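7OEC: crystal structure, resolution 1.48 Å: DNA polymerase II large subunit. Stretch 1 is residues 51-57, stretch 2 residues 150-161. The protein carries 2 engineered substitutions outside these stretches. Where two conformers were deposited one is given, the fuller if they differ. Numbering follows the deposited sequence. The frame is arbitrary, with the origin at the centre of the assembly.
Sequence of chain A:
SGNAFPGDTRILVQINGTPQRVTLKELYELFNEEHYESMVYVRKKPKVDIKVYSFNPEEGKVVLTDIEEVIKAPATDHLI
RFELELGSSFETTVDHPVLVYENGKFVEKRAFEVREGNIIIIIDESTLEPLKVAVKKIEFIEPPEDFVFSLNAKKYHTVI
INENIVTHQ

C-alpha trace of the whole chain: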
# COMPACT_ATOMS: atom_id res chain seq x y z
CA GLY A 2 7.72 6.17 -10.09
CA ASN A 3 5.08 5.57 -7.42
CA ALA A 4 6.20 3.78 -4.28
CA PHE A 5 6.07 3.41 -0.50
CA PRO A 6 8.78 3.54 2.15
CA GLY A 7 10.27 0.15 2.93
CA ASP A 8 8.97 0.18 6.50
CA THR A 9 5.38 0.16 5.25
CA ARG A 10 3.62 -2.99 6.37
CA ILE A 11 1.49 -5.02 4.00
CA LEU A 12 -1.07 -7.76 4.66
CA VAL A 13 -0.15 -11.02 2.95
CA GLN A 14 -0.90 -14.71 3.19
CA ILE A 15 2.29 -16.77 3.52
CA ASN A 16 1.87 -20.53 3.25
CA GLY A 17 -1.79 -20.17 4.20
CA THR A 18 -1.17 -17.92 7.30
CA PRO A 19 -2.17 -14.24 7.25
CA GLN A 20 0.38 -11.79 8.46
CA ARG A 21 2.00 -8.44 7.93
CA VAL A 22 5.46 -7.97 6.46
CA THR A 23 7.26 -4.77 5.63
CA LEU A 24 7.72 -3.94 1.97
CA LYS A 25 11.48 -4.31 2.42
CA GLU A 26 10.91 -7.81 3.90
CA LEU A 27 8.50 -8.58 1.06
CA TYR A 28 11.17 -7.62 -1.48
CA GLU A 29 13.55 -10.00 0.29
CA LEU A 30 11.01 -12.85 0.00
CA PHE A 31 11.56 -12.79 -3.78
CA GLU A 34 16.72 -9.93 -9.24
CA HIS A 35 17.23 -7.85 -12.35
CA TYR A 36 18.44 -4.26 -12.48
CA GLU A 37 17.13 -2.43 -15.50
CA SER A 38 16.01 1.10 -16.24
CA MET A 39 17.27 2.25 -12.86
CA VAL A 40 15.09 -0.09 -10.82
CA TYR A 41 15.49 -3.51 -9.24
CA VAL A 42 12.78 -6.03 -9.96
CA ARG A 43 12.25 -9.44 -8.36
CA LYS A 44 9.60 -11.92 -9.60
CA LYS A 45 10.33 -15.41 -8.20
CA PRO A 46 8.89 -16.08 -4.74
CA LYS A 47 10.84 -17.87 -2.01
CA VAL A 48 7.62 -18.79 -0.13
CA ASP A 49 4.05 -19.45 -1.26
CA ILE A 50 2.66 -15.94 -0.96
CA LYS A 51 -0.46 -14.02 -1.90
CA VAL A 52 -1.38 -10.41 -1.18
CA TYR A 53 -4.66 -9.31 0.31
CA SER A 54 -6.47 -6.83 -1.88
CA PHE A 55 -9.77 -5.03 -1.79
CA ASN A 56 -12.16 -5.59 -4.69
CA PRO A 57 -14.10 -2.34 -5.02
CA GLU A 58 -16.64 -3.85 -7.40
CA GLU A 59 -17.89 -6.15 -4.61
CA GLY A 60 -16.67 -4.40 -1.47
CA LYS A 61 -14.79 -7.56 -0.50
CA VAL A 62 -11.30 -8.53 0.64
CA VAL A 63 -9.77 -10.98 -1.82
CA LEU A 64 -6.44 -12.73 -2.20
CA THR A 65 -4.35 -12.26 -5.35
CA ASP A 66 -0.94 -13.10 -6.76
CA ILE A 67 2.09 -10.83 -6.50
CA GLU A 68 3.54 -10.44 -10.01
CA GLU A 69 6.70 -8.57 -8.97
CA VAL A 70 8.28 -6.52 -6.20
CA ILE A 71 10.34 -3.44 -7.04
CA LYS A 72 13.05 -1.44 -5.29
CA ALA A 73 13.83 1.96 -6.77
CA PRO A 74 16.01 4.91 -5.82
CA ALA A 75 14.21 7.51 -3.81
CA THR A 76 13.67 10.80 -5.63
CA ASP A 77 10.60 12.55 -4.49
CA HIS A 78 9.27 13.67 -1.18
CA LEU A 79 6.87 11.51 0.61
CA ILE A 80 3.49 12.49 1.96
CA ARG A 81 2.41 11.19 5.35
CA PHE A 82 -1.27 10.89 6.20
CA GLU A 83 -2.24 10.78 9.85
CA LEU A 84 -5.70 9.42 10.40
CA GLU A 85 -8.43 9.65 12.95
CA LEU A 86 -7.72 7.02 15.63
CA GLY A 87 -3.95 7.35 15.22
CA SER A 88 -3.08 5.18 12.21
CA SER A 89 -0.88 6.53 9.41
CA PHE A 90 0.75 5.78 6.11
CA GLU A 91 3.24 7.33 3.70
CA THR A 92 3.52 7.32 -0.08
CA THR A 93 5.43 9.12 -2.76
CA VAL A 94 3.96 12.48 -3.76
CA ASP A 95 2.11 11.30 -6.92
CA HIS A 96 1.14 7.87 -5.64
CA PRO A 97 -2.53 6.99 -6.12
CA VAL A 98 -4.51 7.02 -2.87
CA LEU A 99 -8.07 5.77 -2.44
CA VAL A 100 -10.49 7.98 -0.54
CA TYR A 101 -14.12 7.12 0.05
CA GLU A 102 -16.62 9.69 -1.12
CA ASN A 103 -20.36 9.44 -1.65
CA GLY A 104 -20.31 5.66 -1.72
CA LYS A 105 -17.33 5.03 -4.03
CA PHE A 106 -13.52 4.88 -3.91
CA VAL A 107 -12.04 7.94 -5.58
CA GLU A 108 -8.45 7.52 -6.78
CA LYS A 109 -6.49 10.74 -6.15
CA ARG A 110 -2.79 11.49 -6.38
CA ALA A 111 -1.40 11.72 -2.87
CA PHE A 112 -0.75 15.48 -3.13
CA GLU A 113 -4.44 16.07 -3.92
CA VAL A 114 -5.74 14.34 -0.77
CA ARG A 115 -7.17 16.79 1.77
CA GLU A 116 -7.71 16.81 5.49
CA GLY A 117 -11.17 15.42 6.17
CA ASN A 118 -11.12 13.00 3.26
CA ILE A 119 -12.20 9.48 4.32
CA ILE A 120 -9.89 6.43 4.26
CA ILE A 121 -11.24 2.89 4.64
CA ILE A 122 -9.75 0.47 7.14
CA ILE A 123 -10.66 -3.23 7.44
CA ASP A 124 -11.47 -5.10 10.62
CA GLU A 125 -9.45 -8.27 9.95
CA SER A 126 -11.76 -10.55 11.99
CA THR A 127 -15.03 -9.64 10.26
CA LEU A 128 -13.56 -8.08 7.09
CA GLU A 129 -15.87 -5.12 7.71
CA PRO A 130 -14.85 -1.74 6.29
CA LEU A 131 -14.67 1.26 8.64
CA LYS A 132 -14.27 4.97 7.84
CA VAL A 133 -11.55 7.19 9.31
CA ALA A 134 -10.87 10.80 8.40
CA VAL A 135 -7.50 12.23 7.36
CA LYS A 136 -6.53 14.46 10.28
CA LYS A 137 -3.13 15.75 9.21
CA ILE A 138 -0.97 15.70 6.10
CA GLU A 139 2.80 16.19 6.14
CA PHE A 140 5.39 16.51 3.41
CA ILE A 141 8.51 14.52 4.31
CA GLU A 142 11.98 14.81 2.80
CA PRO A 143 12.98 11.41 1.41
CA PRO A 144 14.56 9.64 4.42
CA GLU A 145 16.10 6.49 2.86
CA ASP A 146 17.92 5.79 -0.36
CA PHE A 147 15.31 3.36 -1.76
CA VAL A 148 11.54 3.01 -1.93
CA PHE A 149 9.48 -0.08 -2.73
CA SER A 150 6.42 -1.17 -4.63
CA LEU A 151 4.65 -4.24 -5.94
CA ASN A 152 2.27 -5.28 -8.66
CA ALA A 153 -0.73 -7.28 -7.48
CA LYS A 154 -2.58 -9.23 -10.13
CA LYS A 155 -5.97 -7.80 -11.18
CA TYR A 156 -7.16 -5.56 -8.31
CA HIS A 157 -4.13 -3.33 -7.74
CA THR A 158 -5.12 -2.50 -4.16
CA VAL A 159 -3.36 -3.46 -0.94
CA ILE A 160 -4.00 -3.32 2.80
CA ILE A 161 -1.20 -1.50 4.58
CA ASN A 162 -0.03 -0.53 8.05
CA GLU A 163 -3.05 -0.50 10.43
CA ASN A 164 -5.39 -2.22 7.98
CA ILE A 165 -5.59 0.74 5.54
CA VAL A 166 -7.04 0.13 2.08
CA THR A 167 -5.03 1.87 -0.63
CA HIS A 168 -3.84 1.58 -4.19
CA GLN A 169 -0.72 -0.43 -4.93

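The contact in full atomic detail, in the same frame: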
# COMPACT_ATOMS: atom_id res chain seq x y z
N LYS A 51 0.57 -14.79 -1.23
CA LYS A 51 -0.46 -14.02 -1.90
C LYS A 51 -0.63 -12.71 -1.14
O LYS A 51 -0.28 -12.60 0.04
CB LYS A 51 -1.76 -14.82 -1.97
CG LYS A 51 -1.74 -16.00 -2.94
CD LYS A 51 -3.06 -16.69 -2.87
CE LYS A 51 -3.07 -17.97 -3.67
NZ LYS A 51 -2.38 -17.82 -4.98
N VAL A 52 -1.14 -11.70 -1.81
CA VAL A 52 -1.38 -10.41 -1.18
C VAL A 52 -2.87 -10.24 -0.99
O VAL A 52 -3.68 -10.67 -1.82
CB VAL A 52 -0.72 -9.28 -2.00
CG1 VAL A 52 -1.36 -9.09 -3.36
CG2 VAL A 52 -0.77 -8.00 -1.21
N TYR A 53 -3.26 -9.66 0.14
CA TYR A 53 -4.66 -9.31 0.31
C TYR A 53 -4.97 -7.99 -0.38
O TYR A 53 -4.27 -6.98 -0.24
CB TYR A 53 -4.97 -9.20 1.78
CG TYR A 53 -5.12 -10.52 2.52
CD1 TYR A 53 -6.35 -11.12 2.63
CD2 TYR A 53 -4.06 -11.11 3.15
CE1 TYR A 53 -6.51 -12.27 3.32
CE2 TYR A 53 -4.21 -12.28 3.86
CZ TYR A 53 -5.44 -12.85 3.94
OH TYR A 53 -5.70 -14.01 4.62
N SER A 54 -6.03 -8.00 -1.13
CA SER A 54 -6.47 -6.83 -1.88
C SER A 54 -7.91 -6.54 -1.52
O SER A 54 -8.59 -7.32 -0.86
CB SER A 54 -6.38 -7.03 -3.41
OG SER A 54 -5.06 -7.18 -3.85
N PHE A 55 -8.38 -5.40 -1.95
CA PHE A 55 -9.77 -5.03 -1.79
C PHE A 55 -10.35 -4.89 -3.18
O PHE A 55 -9.80 -4.18 -4.03
CB PHE A 55 -9.90 -3.71 -1.01
CG PHE A 55 -11.28 -3.47 -0.49
CD1 PHE A 55 -12.17 -2.63 -1.13
CD2 PHE A 55 -11.71 -4.16 0.64
CE1 PHE A 55 -13.44 -2.45 -0.63
CE2 PHE A 55 -13.00 -3.99 1.13
CZ PHE A 55 -13.85 -3.13 0.51
N ASN A 56 -11.46 -5.62 -3.43
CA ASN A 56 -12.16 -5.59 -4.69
C ASN A 56 -13.27 -4.56 -4.57
O ASN A 56 -14.31 -4.83 -3.91
CB ASN A 56 -12.75 -6.94 -5.02
CG ASN A 56 -13.53 -6.89 -6.27
OD1 ASN A 56 -13.54 -5.86 -6.96
ND2 ASN A 56 -14.16 -7.99 -6.62
N PRO A 57 -13.09 -3.38 -5.17
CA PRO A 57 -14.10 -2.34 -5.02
C PRO A 57 -15.38 -2.66 -5.74
O PRO A 57 -16.41 -2.07 -5.42
CB PRO A 57 -13.43 -1.10 -5.62
CG PRO A 57 -12.48 -1.69 -6.71
CD PRO A 57 -11.98 -2.97 -6.07
N SER A 150 7.78 -1.03 -4.15
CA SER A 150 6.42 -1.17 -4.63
C SER A 150 6.19 -2.63 -4.99
O SER A 150 7.07 -3.48 -4.82
CB SER A 150 6.13 -0.28 -5.85
OG SER A 150 4.72 -0.15 -6.08
N LEU A 151 5.00 -2.90 -5.50
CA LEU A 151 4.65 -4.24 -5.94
C LEU A 151 3.55 -4.12 -6.96
O LEU A 151 2.85 -3.12 -7.03
CB LEU A 151 4.16 -5.16 -4.83
CG LEU A 151 2.82 -4.85 -4.19
CD1 LEU A 151 2.36 -6.01 -3.40
CD2 LEU A 151 2.83 -3.58 -3.38
N ASN A 152 3.41 -5.16 -7.75
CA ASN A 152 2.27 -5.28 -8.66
C ASN A 152 1.48 -6.50 -8.25
O ASN A 152 2.00 -7.62 -8.23
CB ASN A 152 2.66 -5.44 -10.12
CG ASN A 152 1.39 -5.50 -11.06
OD1 ASN A 152 0.38 -4.79 -10.86
ND2 ASN A 152 1.47 -6.32 -12.09
N ALA A 153 0.22 -6.26 -7.88
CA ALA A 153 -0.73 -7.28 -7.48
C ALA A 153 -1.62 -7.57 -8.67
O ALA A 153 -2.19 -6.64 -9.25
CB ALA A 153 -1.63 -6.76 -6.37
N LYS A 154 -1.82 -8.84 -8.95
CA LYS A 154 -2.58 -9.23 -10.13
C LYS A 154 -4.03 -8.77 -10.01
O LYS A 154 -4.67 -8.98 -8.98
CB LYS A 154 -2.51 -10.75 -10.26
CG LYS A 154 -3.15 -11.33 -11.52
CD LYS A 154 -2.10 -12.06 -12.37
CE LYS A 154 -2.69 -12.77 -13.56
NZ LYS A 154 -1.74 -13.85 -14.03
N LYS A 155 -4.55 -8.13 -11.04
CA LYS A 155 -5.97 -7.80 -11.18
C LYS A 155 -6.48 -6.57 -10.41
O LYS A 155 -6.90 -5.58 -11.02
CB LYS A 155 -6.87 -9.04 -10.92
CG LYS A 155 -8.33 -8.80 -11.26
CD LYS A 155 -9.13 -10.11 -11.22
CE LYS A 155 -10.60 -9.82 -11.31
N TYR A 156 -6.47 -6.59 -9.09
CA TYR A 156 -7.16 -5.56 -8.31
C TYR A 156 -6.34 -4.29 -8.03
O TYR A 156 -6.89 -3.17 -7.92
CB TYR A 156 -7.57 -6.19 -6.98
CG TYR A 156 -8.45 -7.38 -7.15
CD1 TYR A 156 -9.75 -7.25 -7.61
CD2 TYR A 156 -7.96 -8.64 -6.96
CE1 TYR A 156 -10.52 -8.35 -7.82
CE2 TYR A 156 -8.71 -9.72 -7.20
CZ TYR A 156 -10.00 -9.58 -7.60
OH TYR A 156 -10.76 -10.70 -7.79
N HIS A 157 -5.05 -4.45 -7.91
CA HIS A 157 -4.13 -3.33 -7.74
C HIS A 157 -4.42 -2.49 -6.50
O HIS A 157 -4.08 -1.30 -6.47
CB HIS A 157 -4.01 -2.43 -8.97
CG HIS A 157 -3.77 -3.18 -10.25
ND1 HIS A 157 -2.91 -4.26 -10.37
CD2 HIS A 157 -4.33 -3.01 -11.46
CE1 HIS A 157 -2.94 -4.71 -11.61
NE2 HIS A 157 -3.82 -3.99 -12.28
N THR A 158 -4.97 -3.11 -5.47
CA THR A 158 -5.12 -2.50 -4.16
C THR A 158 -4.45 -3.40 -3.13
O THR A 158 -4.22 -4.59 -3.38
CB THR A 158 -6.58 -2.34 -3.82
OG1 THR A 158 -7.19 -3.60 -3.92
CG2 THR A 158 -7.27 -1.44 -4.81
N VAL A 159 -4.10 -2.80 -2.00
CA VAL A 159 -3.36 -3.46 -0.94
C VAL A 159 -3.90 -2.93 0.38
O VAL A 159 -4.61 -1.91 0.43
CB VAL A 159 -1.84 -3.23 -1.05
CG1 VAL A 159 -1.26 -3.88 -2.30
CG2 VAL A 159 -1.50 -1.76 -1.08
N ILE A 160 -3.57 -3.64 1.45
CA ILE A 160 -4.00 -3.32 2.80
C ILE A 160 -2.74 -3.11 3.63
O ILE A 160 -1.97 -4.04 3.84
CB ILE A 160 -4.92 -4.40 3.36
CG1 ILE A 160 -6.15 -4.51 2.43
CG2 ILE A 160 -5.32 -4.05 4.78
CD1 ILE A 160 -7.07 -5.59 2.75
N ILE A 161 -2.51 -1.87 4.06
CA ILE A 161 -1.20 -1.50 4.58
C ILE A 161 -1.28 -0.97 6.01
O ILE A 161 -2.31 -0.50 6.48
CB ILE A 161 -0.46 -0.49 3.69
CG1 ILE A 161 -1.19 0.82 3.60
CG2 ILE A 161 -0.14 -1.15 2.32
CD1 ILE A 161 -0.34 1.93 2.98
O HOH W 1 -2.27 -6.14 1.19

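Strand 51-56 crosses strand 158-161 steeply, at 113° between their N-to-C directions, with the axes approaching to 4.8 Å. At this angle the two cannot pair as neighbours in a regular ladder, and no direct backbone-to-backbone hydrogen bond joins them. The crossing point lies where Ser54 and Val159 bring their CA atoms to 4.7 Å, and it is secured by two short side-chain hydroxyls.

Ser54, with chi1 in the m well (-65°), directs its hydroxyl at the backbone of the other stretch, and OG donates to Thr158 O at 2.8 Å. The same carbonyl lies 3.5 Å from Ser54 CA in a CA-H...O contact. Thr158 returns the interaction: its CB points toward stretch 1, and the p rotamer (56°) places OG1 where it donates to Phe55 O at 2.7 Å. Phe55 N is also close to this hydroxyl, 2.9 Å from Thr158 OG1. Both residues are buried, and both suit the site because a small side chain carrying a hydroxyl can reach a main-chain carbonyl while letting the backbones come close.

One step further along, a water takes over. It donates to Tyr53 O at 2.6 Å and accepts from Ile160 N at 2.8 Å, spanning backbone atoms that stand 3.8 Å apart (Tyr53 O to Ile160 N). Beside it, Ile160, in the mt conformation, extends CD1 to 4.3 Å from Tyr53 CB. Tyr53 itself offers little more than the base of its side chain here; with chi1 at -76° the ring leads away from the contact, as does that of Phe55 with chi1 t.

An apolar cluster lies around Val52, whose CB points toward stretch 2. Its p rotamer (67°) sets CG1 3.8 Å from Ala153 CB, while CG2 is 4.3 Å from both Leu151 CD1 and Val159 CG1. Val159 takes part although its CB points away from stretch 1. The CB of Ala153 points toward stretch 1, packing on Val52 CG1 and lying 4.3 Å from Ser54 OG. All four residues are buried, a setting that suits their aliphatic side chains.

Tyr156 covers the other end. The loop before it includes a hydrogen bond from Tyr156 N to Lys154 O (3.0 Å), and its CB points toward stretch 1, 3.9 Å from Ser54 CB. With chi1 m (-58°), the ring extends alongside Asn56, whose t side chain brings CG to 3.7 Å from Tyr156 CE1. In all, the contact buries 487 Å².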